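Local coordinates for protein nuclear receptor corepressor 2 (Homo sapiens, PDB 4A69) that acts as a transcriptional corepressor of nuclear receptors and here presents a SANT-type, Myb-like domain that binds an inositol tetrakisphosphate alongside another protein chain, at residues C[63-68]-C[79-84]. Residues are numbered along the deposited sequence; the frame is centred on the assembly and turned at random.
With I0P (D-myo inositol 1,4,5,6 tetrakisphosphate), chain Q.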
loop_
_atom_site.group_PDB
_atom_site.type_symbol
_atom_site.label_atom_id
_atom_site.label_comp_id
_atom_site.label_asym_id
_atom_site.label_seq_id
_atom_site.Cartn_x
_atom_site.Cartn_y
_atom_site.Cartn_z
ATOM N N LYS C 63 -14.892 -13.371 -13.821
ATOM C CA LYS C 63 -13.908 -12.301 -13.561
ATOM C C LYS C 63 -13.010 -11.977 -14.765
ATOM O O LYS C 63 -11.975 -11.328 -14.628
ATOM C CB LYS C 63 -13.064 -12.617 -12.318
ATOM C CG LYS C 63 -13.895 -12.876 -11.070
ATOM C CD LYS C 63 -13.038 -13.264 -9.882
ATOM C CE LYS C 63 -13.895 -13.424 -8.644
ATOM N NZ LYS C 63 -13.075 -13.681 -7.431
ATOM N N ASN C 64 -13.410 -12.434 -15.948
ATOM C CA ASN C 64 -12.752 -11.999 -17.174
ATOM C C ASN C 64 -13.428 -10.715 -17.660
ATOM O O ASN C 64 -14.235 -10.722 -18.595
ATOM C CB ASN C 64 -12.786 -13.096 -18.233
ATOM C CG ASN C 64 -11.862 -12.811 -19.396
ATOM O OD1 ASN C 64 -11.584 -11.655 -19.724
ATOM N ND2 ASN C 64 -11.388 -13.865 -20.034
ATOM N N PHE C 65 -13.096 -9.618 -16.993
ATOM C CA PHE C 65 -13.761 -8.344 -17.209
ATOM C C PHE C 65 -13.373 -7.737 -18.548
ATOM O O PHE C 65 -14.132 -6.960 -19.106
ATOM C CB PHE C 65 -13.487 -7.381 -16.050
ATOM C CG PHE C 65 -13.987 -7.870 -14.709
ATOM C CD1 PHE C 65 -15.355 -7.888 -14.419
ATOM C CD2 PHE C 65 -13.095 -8.295 -13.735
ATOM C CE1 PHE C 65 -15.817 -8.329 -13.188
ATOM C CE2 PHE C 65 -13.552 -8.736 -12.495
ATOM C CZ PHE C 65 -14.917 -8.750 -12.224
ATOM N N GLY C 66 -12.203 -8.113 -19.060
ATOM C CA GLY C 66 -11.798 -7.757 -20.422
ATOM C C GLY C 66 -12.806 -8.299 -21.419
ATOM O O GLY C 66 -13.338 -7.555 -22.252
ATOM N N LEU C 67 -13.090 -9.599 -21.319
ATOM C CA LEU C 67 -14.088 -10.230 -22.190
ATOM C C LEU C 67 -15.485 -9.640 -21.986
ATOM O O LEU C 67 -16.177 -9.332 -22.955
ATOM C CB LEU C 67 -14.095 -11.750 -21.991
ATOM C CG LEU C 67 -14.762 -12.664 -23.026
ATOM C CD1 LEU C 67 -14.584 -12.162 -24.449
ATOM C CD2 LEU C 67 -14.188 -14.065 -22.895
ATOM N N ILE C 68 -15.898 -9.463 -20.733
ATOM C CA ILE C 68 -17.224 -8.919 -20.451
ATOM C C ILE C 68 -17.391 -7.534 -21.082
ATOM O O ILE C 68 -18.360 -7.293 -21.818
ATOM C CB ILE C 68 -17.536 -8.893 -18.938
ATOM C CG1 ILE C 68 -17.647 -10.318 -18.392
ATOM C CG2 ILE C 68 -18.821 -8.119 -18.656
ATOM C CD1 ILE C 68 -17.456 -10.424 -16.893
ATOM N N GLU C 79 -15.461 0.138 -15.645
ATOM C CA GLU C 79 -16.863 0.247 -15.220
ATOM C C GLU C 79 -17.401 -1.127 -14.824
ATOM O O GLU C 79 -18.128 -1.248 -13.843
ATOM C CB GLU C 79 -17.724 0.913 -16.303
ATOM C CG GLU C 79 -17.326 2.361 -16.570
ATOM C CD GLU C 79 -18.048 2.978 -17.752
ATOM O OE1 GLU C 79 -17.985 2.401 -18.861
ATOM O OE2 GLU C 79 -18.669 4.052 -17.575
ATOM N N CYS C 80 -17.009 -2.158 -15.575
ATOM C CA CYS C 80 -17.346 -3.548 -15.247
ATOM C C CYS C 80 -16.812 -3.974 -13.876
ATOM O O CYS C 80 -17.551 -4.580 -13.094
ATOM C CB CYS C 80 -16.830 -4.507 -16.316
ATOM S SG CYS C 80 -17.738 -4.382 -17.866
ATOM N N VAL C 81 -15.532 -3.687 -13.604
ATOM C CA VAL C 81 -14.960 -3.909 -12.262
ATOM C C VAL C 81 -15.808 -3.179 -11.208
ATOM O O VAL C 81 -16.189 -3.780 -10.210
ATOM C CB VAL C 81 -13.464 -3.480 -12.140
ATOM C CG1 VAL C 81 -12.965 -3.591 -10.702
ATOM C CG2 VAL C 81 -12.564 -4.296 -13.052
ATOM N N LEU C 82 -16.085 -1.894 -11.421
ATOM C CA LEU C 82 -16.860 -1.128 -10.452
ATOM C C LEU C 82 -18.265 -1.717 -10.209
ATOM O O LEU C 82 -18.714 -1.816 -9.065
ATOM C CB LEU C 82 -16.955 0.337 -10.857
ATOM C CG LEU C 82 -17.713 1.258 -9.896
ATOM C CD1 LEU C 82 -17.045 1.375 -8.532
ATOM C CD2 LEU C 82 -17.946 2.629 -10.512
ATOM N N TYR C 83 -18.942 -2.104 -11.285
ATOM C CA TYR C 83 -20.276 -2.706 -11.195
ATOM C C TYR C 83 -20.233 -3.998 -10.380
ATOM O O TYR C 83 -21.064 -4.199 -9.494
ATOM C CB TYR C 83 -20.851 -2.958 -12.596
ATOM C CG TYR C 83 -22.190 -3.671 -12.613
ATOM C CD1 TYR C 83 -23.376 -2.982 -12.321
ATOM C CD2 TYR C 83 -22.274 -5.030 -12.923
ATOM C CE1 TYR C 83 -24.603 -3.634 -12.329
ATOM C CE2 TYR C 83 -23.497 -5.687 -12.938
ATOM C CZ TYR C 83 -24.655 -4.984 -12.641
ATOM O OH TYR C 83 -25.869 -5.632 -12.655
ATOM N N TYR C 84 -19.245 -4.845 -10.663
ATOM C CA TYR C 84 -19.045 -6.098 -9.937
ATOM C C TYR C 84 -18.994 -5.885 -8.426
ATOM O O TYR C 84 -19.685 -6.582 -7.678
ATOM C CB TYR C 84 -17.773 -6.797 -10.416
ATOM C CG TYR C 84 -17.332 -7.981 -9.589
ATOM C CD1 TYR C 84 -17.949 -9.223 -9.739
ATOM C CD2 TYR C 84 -16.247 -7.884 -8.707
ATOM C CE1 TYR C 84 -17.546 -10.313 -9.005
ATOM C CE2 TYR C 84 -15.827 -8.991 -7.964
ATOM C CZ TYR C 84 -16.488 -10.200 -8.119
ATOM O OH TYR C 84 -16.104 -11.318 -7.417
HETATM O O21 I0P Q . -15.057 -12.728 2.224
HETATM P P1 I0P Q . -15.300 -13.318 0.852
HETATM O O41 I0P Q . -16.421 -12.685 0.049
HETATM O O31 I0P Q . -15.328 -14.818 0.795
HETATM O O11 I0P Q . -13.959 -12.883 0.051
HETATM C C1 I0P Q . -13.764 -13.258 -1.311
HETATM C C6 I0P Q . -13.149 -12.117 -2.120
HETATM O O16 I0P Q . -14.040 -11.017 -2.047
HETATM P P6 I0P Q . -13.579 -9.582 -1.502
HETATM O O46 I0P Q . -12.499 -9.144 -2.476
HETATM O O26 I0P Q . -13.020 -9.802 -0.133
HETATM O O36 I0P Q . -14.821 -8.740 -1.570
HETATM C C5 I0P Q . -12.926 -12.540 -3.573
HETATM O O15 I0P Q . -12.327 -11.476 -4.316
HETATM P P5 I0P Q . -13.030 -10.590 -5.448
HETATM O O45 I0P Q . -12.292 -10.950 -6.720
HETATM O O35 I0P Q . -14.499 -10.964 -5.464
HETATM O O25 I0P Q . -12.770 -9.202 -4.943
HETATM C C2 I0P Q . -12.884 -14.499 -1.336
HETATM O O12 I0P Q . -11.668 -14.220 -0.619
HETATM C C3 I0P Q . -12.603 -14.916 -2.773
HETATM O O13 I0P Q . -11.674 -15.989 -2.745
HETATM C C4 I0P Q . -12.019 -13.779 -3.620
HETATM O O14 I0P Q . -11.885 -14.244 -4.957
HETATM P P4 I0P Q . -10.560 -14.926 -5.538
HETATM O O24 I0P Q . -9.425 -14.135 -4.935
HETATM O O44 I0P Q . -10.554 -16.355 -5.044
HETATM O O34 I0P Q . -10.777 -14.819 -7.032
#
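Lys63 and Tyr84 converge on the same phosphate of the inositol tetrakisphosphate, their side chains crossing at an angle, with Lys63 CE 3.3 Å from Tyr84 OH. Tyr84 OH donates to O35 of the 5-phosphate over 2.6 Å, and that oxygen sits at the edge of the phenol ring, in its plane. Lys63, fully extended beyond CG, carries NZ between two phosphates, 2.9 Å from O45 of the 5-phosphate and 2.6 Å from O34 of the 4-phosphate. Beneath this polar layer Phe65 turns an edge to the tyrosine ring, an edge-to-face pair with planes at 63°. Its CZ stands 3.7 Å from Tyr84 CG, over one face and toward the rim. CG of Tyr84 is anti to the backbone N (chi1 170°), which brings CG itself against Phe65 CZ. Val81 CG2 covers a face of the phenylalanine, Cys80 CB meets its CD1, and Ile68 CG2 touches Cys80 SG at 4.0 Å. The contact thus packs helices 65-70 and 77-87 of the Myb-like domain together at the ligand. An alanine in place of Tyr84 would probably cost O35 the bond from this hydroxyl and, with only CB left beside Phe65, open a gap at its CZ. Tyr85 and Lys88 also bond the ligand, as do residues of another protein's chain; the lysines probably offset phosphate charge where the two proteins meet, while tyrosine hydroxyls add directed hydrogen bonds.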